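Local atomic coordinates of thermospermine synthase (Medicago truncatula, PDB entry 6BQ6), a protein that probably makes thermospermine by moving an aminopropyl group from decarboxylated S-adenosylmethionine onto spermidine, releasing S-methyl-5'-thioadenosine. Residues V215-G219 against F230-Y234; Y87-L91 against I178-L182; L39-F43 against P252-D256; Y56-A60 against L71-G75. One frame throughout, in Å; residues are numbered along the deposited sequence.

Contact 1 of 4, residues V215-G219 against F230-Y234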
loop_
_atom_site.group_PDB
_atom_site.type_symbol
_atom_site.label_atom_id
_atom_site.label_comp_id
_atom_site.label_asym_id
_atom_site.label_seq_id
_atom_site.Cartn_x
_atom_site.Cartn_y
_atom_site.Cartn_z
ATOM N N VAL B 215 -5.006 -35.489 -12.282
ATOM C CA VAL B 215 -5.576 -34.308 -11.607
ATOM C C VAL B 215 -4.576 -33.163 -11.778
ATOM O O VAL B 215 -3.355 -33.357 -11.667
ATOM C CB VAL B 215 -5.916 -34.549 -10.119
ATOM C CG1 VAL B 215 -4.706 -35.021 -9.331
ATOM C CG2 VAL B 215 -6.542 -33.310 -9.476
ATOM N N THR B 216 -5.093 -31.969 -12.035
ATOM C CA THR B 216 -4.267 -30.788 -12.040
ATOM C C THR B 216 -4.918 -29.717 -11.176
ATOM O O THR B 216 -6.139 -29.516 -11.243
ATOM C CB THR B 216 -3.963 -30.262 -13.482
ATOM O OG1 THR B 216 -3.083 -29.137 -13.386
ATOM C CG2 THR B 216 -5.223 -29.882 -14.226
ATOM N N GLN B 217 -4.089 -28.909 -10.524
ATOM C CA GLN B 217 -4.532 -27.618 -10.076
ATOM C C GLN B 217 -4.940 -26.796 -11.316
ATOM O O GLN B 217 -4.384 -26.942 -12.405
ATOM C CB GLN B 217 -3.502 -26.943 -9.219
ATOM C CG GLN B 217 -2.371 -26.216 -9.950
ATOM C CD GLN B 217 -2.761 -24.805 -10.339
ATOM O OE1 GLN B 217 -3.654 -24.210 -9.749
ATOM N NE2 GLN B 217 -2.175 -24.306 -11.402
ATOM N N ALA B 218 -5.949 -25.959 -11.149
ATOM C CA ALA B 218 -6.552 -25.290 -12.313
ATOM C C ALA B 218 -6.878 -23.811 -12.074
ATOM O O ALA B 218 -7.756 -23.260 -12.731
ATOM C CB ALA B 218 -7.733 -26.087 -12.765
ATOM N N GLY B 219 -6.115 -23.173 -11.206
ATOM C CA GLY B 219 -6.140 -21.774 -11.008
ATOM C C GLY B 219 -7.301 -21.256 -10.236
ATOM O O GLY B 219 -8.066 -22.019 -9.638
ATOM N N PHE B 230 -9.239 -21.648 -15.286
ATOM C CA PHE B 230 -9.998 -22.836 -14.836
ATOM C C PHE B 230 -10.896 -23.370 -15.928
ATOM O O PHE B 230 -10.861 -24.565 -16.254
ATOM C CB PHE B 230 -10.809 -22.447 -13.593
ATOM C CG PHE B 230 -11.639 -23.538 -12.969
ATOM C CD1 PHE B 230 -11.060 -24.623 -12.333
ATOM C CD2 PHE B 230 -13.015 -23.443 -12.906
ATOM C CE1 PHE B 230 -11.830 -25.590 -11.699
ATOM C CE2 PHE B 230 -13.784 -24.395 -12.238
ATOM C CZ PHE B 230 -13.190 -25.470 -11.612
ATOM N N SER B 231 -11.694 -22.500 -16.567
ATOM C CA SER B 231 -12.538 -22.999 -17.640
ATOM C C SER B 231 -11.771 -23.534 -18.845
ATOM O O SER B 231 -12.197 -24.514 -19.442
ATOM C CB SER B 231 -13.499 -21.941 -18.150
ATOM O OG SER B 231 -12.808 -20.769 -18.494
ATOM N N CYS B 232 -10.664 -22.878 -19.187
ATOM C CA CYS B 232 -9.784 -23.342 -20.260
ATOM C C CYS B 232 -9.149 -24.706 -20.017
ATOM O O CYS B 232 -9.070 -25.537 -20.898
ATOM C CB CYS B 232 -8.682 -22.329 -20.456
ATOM S SG CYS B 232 -9.275 -20.657 -20.803
ATOM N N ILE B 233 -8.677 -24.893 -18.797
ATOM C CA ILE B 233 -8.119 -26.179 -18.390
ATOM C C ILE B 233 -9.193 -27.275 -18.450
ATOM O O ILE B 233 -8.992 -28.341 -18.996
ATOM C CB ILE B 233 -7.511 -26.084 -16.986
ATOM C CG1 ILE B 233 -6.225 -25.227 -17.016
ATOM C CG2 ILE B 233 -7.172 -27.486 -16.478
ATOM C CD1 ILE B 233 -5.612 -24.946 -15.683
ATOM N N TYR B 234 -10.370 -26.997 -17.897
ATOM C CA TYR B 234 -11.466 -27.906 -18.016
ATOM C C TYR B 234 -11.748 -28.279 -19.483
ATOM O O TYR B 234 -11.844 -29.422 -19.836
ATOM C CB TYR B 234 -12.730 -27.327 -17.344
ATOM C CG TYR B 234 -13.953 -28.122 -17.633
ATOM C CD1 TYR B 234 -14.188 -29.329 -17.021
ATOM C CD2 TYR B 234 -14.892 -27.678 -18.587
ATOM C CE1 TYR B 234 -15.315 -30.091 -17.335
ATOM C CE2 TYR B 234 -16.004 -28.412 -18.893
ATOM C CZ TYR B 234 -16.245 -29.611 -18.267
ATOM O OH TYR B 234 -17.356 -30.368 -18.587
#

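Contact 2 of 4, residues Y87-L91 against I178-L182. With TER (N-(3-amino-propyl)-N-(5-aminopropyl)-1,4-diaminobutane), chain F.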
loop_
_atom_site.group_PDB
_atom_site.type_symbol
_atom_site.label_atom_id
_atom_site.label_comp_id
_atom_site.label_asym_id
_atom_site.label_seq_id
_atom_site.Cartn_x
_atom_site.Cartn_y
_atom_site.Cartn_z
ATOM N N TYR B 87 -5.496 -26.837 0.074
ATOM C CA TYR B 87 -5.084 -26.961 -1.292
ATOM C C TYR B 87 -4.527 -28.389 -1.504
ATOM O O TYR B 87 -4.833 -29.025 -2.501
ATOM C CB TYR B 87 -4.006 -25.897 -1.621
ATOM C CG TYR B 87 -3.368 -26.112 -2.953
ATOM C CD1 TYR B 87 -3.891 -25.536 -4.117
ATOM C CD2 TYR B 87 -2.216 -26.879 -3.071
ATOM C CE1 TYR B 87 -3.288 -25.768 -5.353
ATOM C CE2 TYR B 87 -1.634 -27.128 -4.288
ATOM C CZ TYR B 87 -2.164 -26.558 -5.421
ATOM O OH TYR B 87 -1.552 -26.787 -6.647
ATOM N N HIS B 88 -3.701 -28.858 -0.585
ATOM C CA HIS B 88 -3.046 -30.129 -0.832
ATOM C C HIS B 88 -3.972 -31.324 -0.645
ATOM O O HIS B 88 -3.861 -32.294 -1.383
ATOM C CB HIS B 88 -1.765 -30.220 -0.034
ATOM C CG HIS B 88 -0.732 -29.264 -0.520
ATOM N ND1 HIS B 88 -0.441 -28.079 0.125
ATOM C CD2 HIS B 88 -0.020 -29.246 -1.681
ATOM C CE1 HIS B 88 0.460 -27.412 -0.580
ATOM N NE2 HIS B 88 0.743 -28.108 -1.670
ATOM N N GLU B 89 -4.893 -31.275 0.306
ATOM C CA GLU B 89 -5.898 -32.336 0.407
ATOM C C GLU B 89 -6.828 -32.364 -0.797
ATOM O O GLU B 89 -7.116 -33.433 -1.325
ATOM C CB GLU B 89 -6.736 -32.208 1.659
ATOM C CG GLU B 89 -6.018 -32.631 2.940
ATOM C CD GLU B 89 -6.925 -32.652 4.150
ATOM O OE1 GLU B 89 -8.182 -32.618 4.012
ATOM O OE2 GLU B 89 -6.380 -32.739 5.283
ATOM N N CYS B 90 -7.263 -31.184 -1.250
ATOM C CA CYS B 90 -8.107 -31.102 -2.463
ATOM C C CYS B 90 -7.391 -31.556 -3.725
ATOM O O CYS B 90 -8.016 -32.222 -4.560
ATOM C CB CYS B 90 -8.675 -29.725 -2.701
ATOM S SG CYS B 90 -9.943 -29.267 -1.489
ATOM N N LEU B 91 -6.114 -31.226 -3.855
ATOM C CA LEU B 91 -5.328 -31.607 -5.022
ATOM C C LEU B 91 -5.148 -33.117 -5.102
ATOM O O LEU B 91 -5.208 -33.686 -6.171
ATOM C CB LEU B 91 -3.951 -30.985 -5.005
ATOM C CG LEU B 91 -2.892 -31.356 -6.090
ATOM C CD1 LEU B 91 -3.419 -30.965 -7.479
ATOM C CD2 LEU B 91 -1.569 -30.749 -5.791
ATOM N N ILE B 178 -1.378 -39.226 -12.074
ATOM C CA ILE B 178 -0.385 -38.174 -12.338
ATOM C C ILE B 178 -1.038 -36.878 -11.846
ATOM O O ILE B 178 -2.239 -36.580 -12.098
ATOM C CB ILE B 178 -0.031 -38.087 -13.837
ATOM C CG1 ILE B 178 0.691 -39.365 -14.243
ATOM C CG2 ILE B 178 0.883 -36.894 -14.112
ATOM C CD1 ILE B 178 0.880 -39.523 -15.733
ATOM N N VAL B 179 -0.238 -36.110 -11.129
ATOM C CA VAL B 179 -0.684 -34.923 -10.405
ATOM C C VAL B 179 0.015 -33.692 -11.003
ATOM O O VAL B 179 1.258 -33.612 -10.994
ATOM C CB VAL B 179 -0.359 -35.015 -8.920
ATOM C CG1 VAL B 179 -0.823 -33.711 -8.205
ATOM C CG2 VAL B 179 -1.036 -36.245 -8.294
ATOM N N GLY B 180 -0.754 -32.755 -11.543
ATOM C CA GLY B 180 -0.241 -31.471 -11.981
ATOM C C GLY B 180 -0.263 -30.481 -10.833
ATOM O O GLY B 180 -1.335 -30.017 -10.444
ATOM N N ASP B 181 0.920 -30.127 -10.342
ATOM C CA ASP B 181 1.064 -29.134 -9.304
ATOM C C ASP B 181 2.053 -28.069 -9.799
ATOM O O ASP B 181 3.048 -27.812 -9.180
ATOM C CB ASP B 181 1.528 -29.791 -8.039
ATOM C CG ASP B 181 1.380 -28.918 -6.817
ATOM O OD1 ASP B 181 0.783 -27.847 -6.884
ATOM O OD2 ASP B 181 1.920 -29.319 -5.778
ATOM N N LEU B 182 1.695 -27.439 -10.918
ATOM C CA LEU B 182 2.509 -26.440 -11.578
ATOM C C LEU B 182 1.897 -25.067 -11.460
ATOM O O LEU B 182 0.717 -24.917 -11.079
ATOM C CB LEU B 182 2.616 -26.759 -13.070
ATOM C CG LEU B 182 3.148 -28.148 -13.353
ATOM C CD1 LEU B 182 2.672 -28.552 -14.750
ATOM C CD2 LEU B 182 4.653 -28.196 -13.261
HETATM N N1 TER F . 5.327 -24.376 -8.486
HETATM C C2 TER F . 4.615 -25.188 -7.521
HETATM C C3 TER F . 3.127 -25.204 -7.854
HETATM C C4 TER F . 2.444 -23.882 -7.622
HETATM N N5 TER F . 1.008 -24.026 -7.698
HETATM C C6 TER F . 0.172 -23.565 -6.613
HETATM C C7 TER F . -1.145 -23.008 -7.130
HETATM C C8 TER F . -1.716 -22.055 -6.095
HETATM N N9 TER F . -1.233 -20.700 -6.254
HETATM C C10 TER F . -1.681 -19.704 -5.315
HETATM C C11 TER F . -1.740 -18.296 -5.862
HETATM C C12 TER F . -2.538 -17.446 -4.874
HETATM C C13 TER F . -2.391 -15.951 -5.107
HETATM N N14 TER F . -2.372 -15.634 -6.525
HETATM O O HOH W 1 2.287 -27.519 -3.748
#

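Contact 3 of 4, residues L39-F43 against P252-D256. With TER (N-(3-amino-propyl)-N-(5-aminopropyl)-1,4-diaminobutane), chain F.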
loop_
_atom_site.group_PDB
_atom_site.type_symbol
_atom_site.label_atom_id
_atom_site.label_comp_id
_atom_site.label_asym_id
_atom_site.label_seq_id
_atom_site.Cartn_x
_atom_site.Cartn_y
_atom_site.Cartn_z
ATOM N N LEU B 39 -6.198 -5.110 -7.408
ATOM C CA LEU B 39 -6.577 -5.640 -6.133
ATOM C C LEU B 39 -5.380 -6.094 -5.305
ATOM O O LEU B 39 -4.604 -6.845 -5.762
ATOM C CB LEU B 39 -7.472 -6.820 -6.425
ATOM C CG LEU B 39 -8.260 -7.526 -5.382
ATOM C CD1 LEU B 39 -9.241 -6.569 -4.733
ATOM C CD2 LEU B 39 -8.975 -8.628 -6.109
ATOM N N ARG B 40 -5.289 -5.623 -4.080
ATOM C CA ARG B 40 -4.160 -5.956 -3.247
ATOM C C ARG B 40 -4.605 -6.614 -1.970
ATOM O O ARG B 40 -5.592 -6.241 -1.398
ATOM C CB ARG B 40 -3.310 -4.723 -2.989
ATOM C CG ARG B 40 -2.417 -4.439 -4.170
ATOM C CD ARG B 40 -1.683 -3.098 -4.146
ATOM N NE ARG B 40 -1.660 -2.496 -2.826
ATOM C CZ ARG B 40 -1.196 -1.271 -2.594
ATOM N NH1 ARG B 40 -0.643 -0.539 -3.570
ATOM N NH2 ARG B 40 -1.233 -0.792 -1.349
ATOM N N TRP B 41 -3.847 -7.603 -1.554
ATOM C CA TRP B 41 -4.211 -8.426 -0.414
ATOM C C TRP B 41 -2.991 -8.394 0.479
ATOM O O TRP B 41 -1.914 -8.797 -0.001
ATOM C CB TRP B 41 -4.453 -9.804 -0.981
ATOM C CG TRP B 41 -4.812 -10.916 -0.134
ATOM C CD1 TRP B 41 -4.258 -12.180 -0.189
ATOM C CD2 TRP B 41 -5.889 -10.987 0.791
ATOM N NE1 TRP B 41 -4.948 -13.026 0.647
ATOM C CE2 TRP B 41 -5.944 -12.318 1.265
ATOM C CE3 TRP B 41 -6.832 -10.071 1.247
ATOM C CZ2 TRP B 41 -6.867 -12.727 2.196
ATOM C CZ3 TRP B 41 -7.744 -10.468 2.179
ATOM C CH2 TRP B 41 -7.752 -11.803 2.662
ATOM N N CYS B 42 -3.126 -7.882 1.717
ATOM C CA CYS B 42 -1.958 -7.589 2.555
ATOM C C CYS B 42 -2.026 -8.284 3.912
ATOM O O CYS B 42 -3.062 -8.280 4.554
ATOM C CB CYS B 42 -1.795 -6.105 2.765
ATOM S SG CYS B 42 -2.051 -5.168 1.213
ATOM N N PHE B 43 -0.929 -8.933 4.283
ATOM C CA PHE B 43 -0.836 -9.669 5.541
ATOM C C PHE B 43 0.165 -8.976 6.446
ATOM O O PHE B 43 1.291 -8.694 6.029
ATOM C CB PHE B 43 -0.287 -11.095 5.330
ATOM C CG PHE B 43 -0.940 -11.873 4.275
ATOM C CD1 PHE B 43 -2.236 -11.618 3.847
ATOM C CD2 PHE B 43 -0.274 -12.975 3.741
ATOM C CE1 PHE B 43 -2.814 -12.419 2.895
ATOM C CE2 PHE B 43 -0.863 -13.752 2.778
ATOM C CZ PHE B 43 -2.115 -13.480 2.348
ATOM N N PRO B 252 -8.344 -19.329 2.122
ATOM C CA PRO B 252 -8.376 -17.953 2.630
ATOM C C PRO B 252 -7.156 -17.157 2.248
ATOM O O PRO B 252 -7.298 -16.012 1.834
ATOM C CB PRO B 252 -8.475 -18.140 4.154
ATOM C CG PRO B 252 -9.146 -19.427 4.317
ATOM C CD PRO B 252 -8.749 -20.290 3.161
ATOM N N SER B 253 -5.974 -17.761 2.308
ATOM C CA SER B 253 -4.744 -17.030 2.022
ATOM C C SER B 253 -4.609 -16.660 0.559
ATOM O O SER B 253 -3.852 -15.756 0.221
ATOM C CB SER B 253 -3.508 -17.812 2.438
ATOM O OG SER B 253 -3.411 -19.039 1.783
ATOM N N TYR B 254 -5.328 -17.364 -0.309
ATOM C CA TYR B 254 -5.357 -17.067 -1.731
ATOM C C TYR B 254 -6.323 -15.988 -2.124
ATOM O O TYR B 254 -6.327 -15.584 -3.309
ATOM C CB TYR B 254 -5.667 -18.379 -2.497
ATOM C CG TYR B 254 -4.621 -19.487 -2.489
ATOM C CD1 TYR B 254 -3.431 -19.415 -1.740
ATOM C CD2 TYR B 254 -4.841 -20.644 -3.227
ATOM C CE1 TYR B 254 -2.512 -20.442 -1.761
ATOM C CE2 TYR B 254 -3.924 -21.684 -3.253
ATOM C CZ TYR B 254 -2.762 -21.588 -2.521
ATOM O OH TYR B 254 -1.872 -22.615 -2.553
ATOM N N ALA B 255 -7.183 -15.521 -1.211
ATOM C CA ALA B 255 -8.273 -14.570 -1.459
ATOM C C ALA B 255 -9.173 -14.953 -2.622
ATOM O O ALA B 255 -9.656 -14.095 -3.346
ATOM C CB ALA B 255 -7.746 -13.118 -1.647
ATOM N N ASP B 256 -9.358 -16.263 -2.839
ATOM C CA ASP B 256 -10.227 -16.706 -3.886
ATOM C C ASP B 256 -10.571 -18.141 -3.656
ATOM O O ASP B 256 -9.978 -18.828 -2.796
ATOM C CB ASP B 256 -9.553 -16.572 -5.257
ATOM C CG ASP B 256 -10.565 -16.304 -6.399
ATOM O OD1 ASP B 256 -11.803 -16.451 -6.194
ATOM O OD2 ASP B 256 -10.076 -15.989 -7.485
HETATM N N1 TER F . 5.327 -24.376 -8.486
HETATM C C2 TER F . 4.615 -25.188 -7.521
HETATM C C3 TER F . 3.127 -25.204 -7.854
HETATM C C4 TER F . 2.444 -23.882 -7.622
HETATM N N5 TER F . 1.008 -24.026 -7.698
HETATM C C6 TER F . 0.172 -23.565 -6.613
HETATM C C7 TER F . -1.145 -23.008 -7.130
HETATM C C8 TER F . -1.716 -22.055 -6.095
HETATM N N9 TER F . -1.233 -20.700 -6.254
HETATM C C10 TER F . -1.681 -19.704 -5.315
HETATM C C11 TER F . -1.740 -18.296 -5.862
HETATM C C12 TER F . -2.538 -17.446 -4.874
HETATM C C13 TER F . -2.391 -15.951 -5.107
HETATM N N14 TER F . -2.372 -15.634 -6.525
#

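Contact 4 of 4, residues Y56-A60 against L71-G75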
loop_
_atom_site.group_PDB
_atom_site.type_symbol
_atom_site.label_atom_id
_atom_site.label_comp_id
_atom_site.label_asym_id
_atom_site.label_seq_id
_atom_site.Cartn_x
_atom_site.Cartn_y
_atom_site.Cartn_z
ATOM N N TYR B 56 15.356 -19.430 -12.084
ATOM C CA TYR B 56 13.926 -19.518 -12.343
ATOM C C TYR B 56 13.103 -18.525 -11.556
ATOM O O TYR B 56 12.115 -18.002 -12.082
ATOM C CB TYR B 56 13.370 -20.909 -12.039
ATOM C CG TYR B 56 13.887 -21.937 -12.959
ATOM C CD1 TYR B 56 13.414 -22.005 -14.276
ATOM C CD2 TYR B 56 14.837 -22.842 -12.545
ATOM C CE1 TYR B 56 13.911 -22.953 -15.141
ATOM C CE2 TYR B 56 15.338 -23.798 -13.407
ATOM C CZ TYR B 56 14.874 -23.832 -14.710
ATOM O OH TYR B 56 15.380 -24.766 -15.587
ATOM N N GLN B 57 13.434 -18.298 -10.286
ATOM C CA GLN B 57 12.505 -17.533 -9.423
ATOM C C GLN B 57 13.104 -17.187 -8.066
ATOM O O GLN B 57 13.947 -17.913 -7.580
ATOM C CB GLN B 57 11.197 -18.323 -9.205
ATOM C CG GLN B 57 11.415 -19.654 -8.501
ATOM C CD GLN B 57 10.360 -20.695 -8.833
ATOM O OE1 GLN B 57 9.182 -20.370 -8.978
ATOM N NE2 GLN B 57 10.775 -21.943 -8.935
ATOM N N ASP B 58 12.693 -16.046 -7.505
ATOM C CA ASP B 58 13.011 -15.662 -6.138
ATOM C C ASP B 58 12.150 -16.468 -5.181
ATOM O O ASP B 58 11.056 -16.848 -5.519
ATOM C CB ASP B 58 12.748 -14.174 -5.873
ATOM C CG ASP B 58 13.686 -13.246 -6.664
ATOM O OD1 ASP B 58 14.697 -13.713 -7.249
ATOM O OD2 ASP B 58 13.374 -12.038 -6.716
ATOM N N ILE B 59 12.696 -16.721 -4.005
ATOM C CA ILE B 59 12.114 -17.595 -3.015
ATOM C C ILE B 59 12.142 -16.845 -1.703
ATOM O O ILE B 59 13.154 -16.281 -1.371
ATOM C CB ILE B 59 12.961 -18.888 -2.869
ATOM C CG1 ILE B 59 13.120 -19.544 -4.250
ATOM C CG2 ILE B 59 12.296 -19.799 -1.857
ATOM C CD1 ILE B 59 14.281 -20.490 -4.407
ATOM N N ALA B 60 11.029 -16.822 -0.971
ATOM C CA ALA B 60 10.947 -16.134 0.329
ATOM C C ALA B 60 10.047 -16.941 1.253
ATOM O O ALA B 60 9.074 -17.545 0.792
ATOM C CB ALA B 60 10.390 -14.724 0.151
ATOM N N LEU B 71 5.182 -19.367 2.023
ATOM C CA LEU B 71 6.169 -19.547 0.986
ATOM C C LEU B 71 5.734 -18.690 -0.184
ATOM O O LEU B 71 4.610 -18.836 -0.679
ATOM C CB LEU B 71 6.287 -21.011 0.609
ATOM C CG LEU B 71 7.268 -21.318 -0.523
ATOM C CD1 LEU B 71 8.720 -21.084 -0.088
ATOM C CD2 LEU B 71 7.074 -22.742 -1.037
ATOM N N VAL B 72 6.624 -17.829 -0.642
ATOM C CA VAL B 72 6.383 -16.929 -1.768
ATOM C C VAL B 72 7.412 -17.137 -2.851
ATOM O O VAL B 72 8.597 -17.128 -2.559
ATOM C CB VAL B 72 6.428 -15.472 -1.246
ATOM C CG1 VAL B 72 6.165 -14.424 -2.334
ATOM C CG2 VAL B 72 5.416 -15.340 -0.120
ATOM N N LEU B 73 6.938 -17.340 -4.094
ATOM C CA LEU B 73 7.830 -17.551 -5.225
ATOM C C LEU B 73 7.578 -16.448 -6.231
ATOM O O LEU B 73 6.440 -16.264 -6.661
ATOM C CB LEU B 73 7.620 -18.894 -5.887
ATOM C CG LEU B 73 7.904 -20.132 -5.040
ATOM C CD1 LEU B 73 7.687 -21.395 -5.856
ATOM C CD2 LEU B 73 9.282 -20.138 -4.387
ATOM N N ASP B 74 8.627 -15.699 -6.538
ATOM C CA ASP B 74 8.549 -14.519 -7.433
ATOM C C ASP B 74 7.412 -13.580 -7.019
ATOM O O ASP B 74 6.611 -13.151 -7.836
ATOM C CB ASP B 74 8.443 -14.975 -8.901
ATOM C CG ASP B 74 9.827 -15.159 -9.583
ATOM O OD1 ASP B 74 10.858 -14.566 -9.160
ATOM O OD2 ASP B 74 9.859 -15.882 -10.583
ATOM N N GLY B 75 7.345 -13.320 -5.716
ATOM C CA GLY B 75 6.337 -12.465 -5.112
ATOM C C GLY B 75 4.902 -12.947 -5.137
ATOM O O GLY B 75 3.979 -12.162 -4.858
#

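Contact 1 of 4, residues V215-G219 against F230-Y234
Phe-230 opens the helical side of this contact by fitting against Ala-218, and their CA atoms, 4.9 Å apart, are the closest CA pair between strand and helix. Its ring carbon CD1 lies 3.7 Å from Ala-218 CB, while Ala-218 O sits at the edge of the ring, in its plane. The same oxygen is 3.1 Å from Phe-230 CA. It is also near Phe-230 N, but the angle there is too poor for a hydrogen bond, and none links the two segments. With CG anti to the backbone N (chi1 -179°), the phenyl group reaches alongside the alanine methyl.

One turn on, Ile-233 supplies the second apolar anchor. Its CD1 tip rests 3.5 Å from Ala-218 CA, and its CG2 branch meets Thr-216 CG2 at 3.8 Å, the two side chains crossing obliquely. Thr-216 turns its methyl toward the helix, whereas OG1 bonds to the carbonyl O of Gln-217 within the strand, at 2.7 Å. With a serine in place of Thr-216, the methyl would be gone and Ile-233 CG2 would probably lose one of its two neighbours on the strand, keeping only the Ala-218 methyl, with a small gap opened beside it.

The axes of the short segments run at 141°, 7.4 Å apart at closest approach. Strand 212-220 lies between strands 175-181 and 256-264, and Val-261 of the latter touches both Ala-218 and Ile-233. Phe-230 also touches Pro-246 of strand 243-251, the edge strand of the same sheet, and Leu-309 of helix 303-311, so helix 230-238 packs between sheet and helix there.

Contact 2 of 4, residues Y87-L91 against I178-L182
Leu-91 and Val-179 form the closest CA pair, 7.8 Å apart, where helix 87-91 and strand 178-181 run at 146° with their axes 10.8 Å apart, a gap that side chains must bridge. Leu-91 does most of this: CG meets Val-179 CG1 at 3.8 Å, CD1 approaches the carbonyl O of Gly-180, and CD2 lies 3.6 Å from Asp-181 CG, the two side chains crossing at about a right angle.

Next to this apolar contact, Tyr-87 OH donates to Asp-181 OD1 over 2.6 Å. A chi1 of 170° points the ring opposite its own backbone nitrogen and carries the phenol across to the strand, where it meets the oxygen from above the carboxylate plane, with ring and carboxylate planes 33° apart. The other oxygen, OD2, accepts a hydrogen bond from a water at 2.7 Å, and that water is also hydrogen-bonded to His-88 NE2. Thr-115 OG1 is a further partner of OD2. Both oxygens are thus engaged, which would limit rotation of the carboxylate; Glu-84, bonded to His-88 ND1, positions the imidazole.

Thermospermine passes close by, its C6 3.7 Å from Tyr-87 OH. Asp-181, at the C-terminal end of a central parallel strand, is predicted to be the proton acceptor, and this position is consistent with the active site of a Rossmann-like aminopropyltransferase fold.

Contact 3 of 4, residues L39-F43 against P252-D256
Trp-41 meets Ser-253 through its indole nitrogen: NE1 donates to the carbonyl O over 3.0 Å, with an N-H...O angle of 152°. The oxygen lies in the indole plane, but seen from the acceptor the donor stands 64° above the carbonyl plane, so the bond does not use a lone-pair direction. Over one face of the indole sits the methyl of Ala-255, CB lying 3.6 Å from the centroid of the five-membered ring, a CH-pi contact almost on the ring normal. On the opposite face Phe-43 CE1, from the same strand, lies over the rim of the indole. The CZ edge of that phenyl approaches Ser-253 O at 3.6 Å, placing two aromatic edges round one carbonyl. Trp-41 CZ2 is 3.3 Å from Pro-252 O.

Around this shell, a chi1 of 179°, placing Trp-41 CG trans to the strand nitrogen, sends the indole out toward the loop. Asp-83 holds Ser-253 OG, and Phe-67 meets Phe-43 edge to face. Strand 39-45 also pairs antiparallel with a strand of a second subunit, whose own Trp-41 ring meets this one nearly at right angles. Were a leucine to stand at Trp-41, Ser-253 O would probably lose its N-H donor and the Ala-255 methyl the flat surface it rests on.

Next to Ser-253, Tyr-254 lays a ring face against thermospermine C10, with CZ at 3.5 Å, its OH bonded to Gln-78 O. The chemistry implies a link made chiefly by the indole, with one N-H bond and one CH-pi contact joining a pocket-lining loop to a strand that pairs across the subunit interface.

Contact 4 of 4, residues Y56-A60 against L71-G75
Ile-59 and Leu-73 lie side by side, pointing the same way, with Ile-59 CG1 3.9 Å from Leu-73 CD2. Leu-71 likewise lies beside Ile-59 and points the same way, its CD1 4.2 Å from Ile-59 CG2, and Phe-140 of helix 135-144 packs on Ile-59 and Leu-71. Ala-60 and Val-72 point to the face opposite that of Ile-59 and Leu-73.

These pairs belong to a beta hairpin of strands 58-64 and 70-73 in the spermidine synthase tetramerisation domain, where they are the middle strands of a four-stranded antiparallel sheet. Ile-59 and Leu-73 form a non-hydrogen-bonded antiparallel pair. Ala-60 and Val-72 form a hydrogen-bonded one, with Ala-60 N to Val-72 O and Val-72 N to Ala-60 O both 2.9 Å.

Where the strands end, at Asp-58 and just past Leu-73, the side chains of Asp-58 and Asp-74 cross at about a right angle, their carboxylate planes 63° apart. Asp-74 OD1 accepts Asp-58 N at 2.9 Å from above its carboxylate plane, and Asp-74 N returns a bond to Asp-58 O, also 2.9 Å. Asp-74 OD2 sits 3.1 Å from Gln-57 CB. Gln-57, an adenosine-binding residue of this protein, though no adenosine is bound here, extends obliquely across Leu-73, bringing Gln-57 OE1 to 3.6 Å from Leu-73 CD1, while its NE2 bonds to Asp-134.

Overall arrangement
From the N terminus, strand 39-45 opens contact 3, whose second half arrives only at 252-256, so the loop it closes spans most of the chain. Nested within it, in series and without crossing, come the other three. Contact 4 closes a short hairpin in the N-terminal region. Contact 2 then joins helix 84-98 to strand 175-181, and contact 1 ties strand 212-220 to the helix that follows. Contacts 1 and 2 meet directly, since their strands are neighbours in the mixed sheet. Contacts 2 and 3 touch through Tyr-87 and Tyr-254, and both reach thermospermine. Contact 3, with one segment in each, joins the N-terminal part to the Rossmann-like domain beside the bound product.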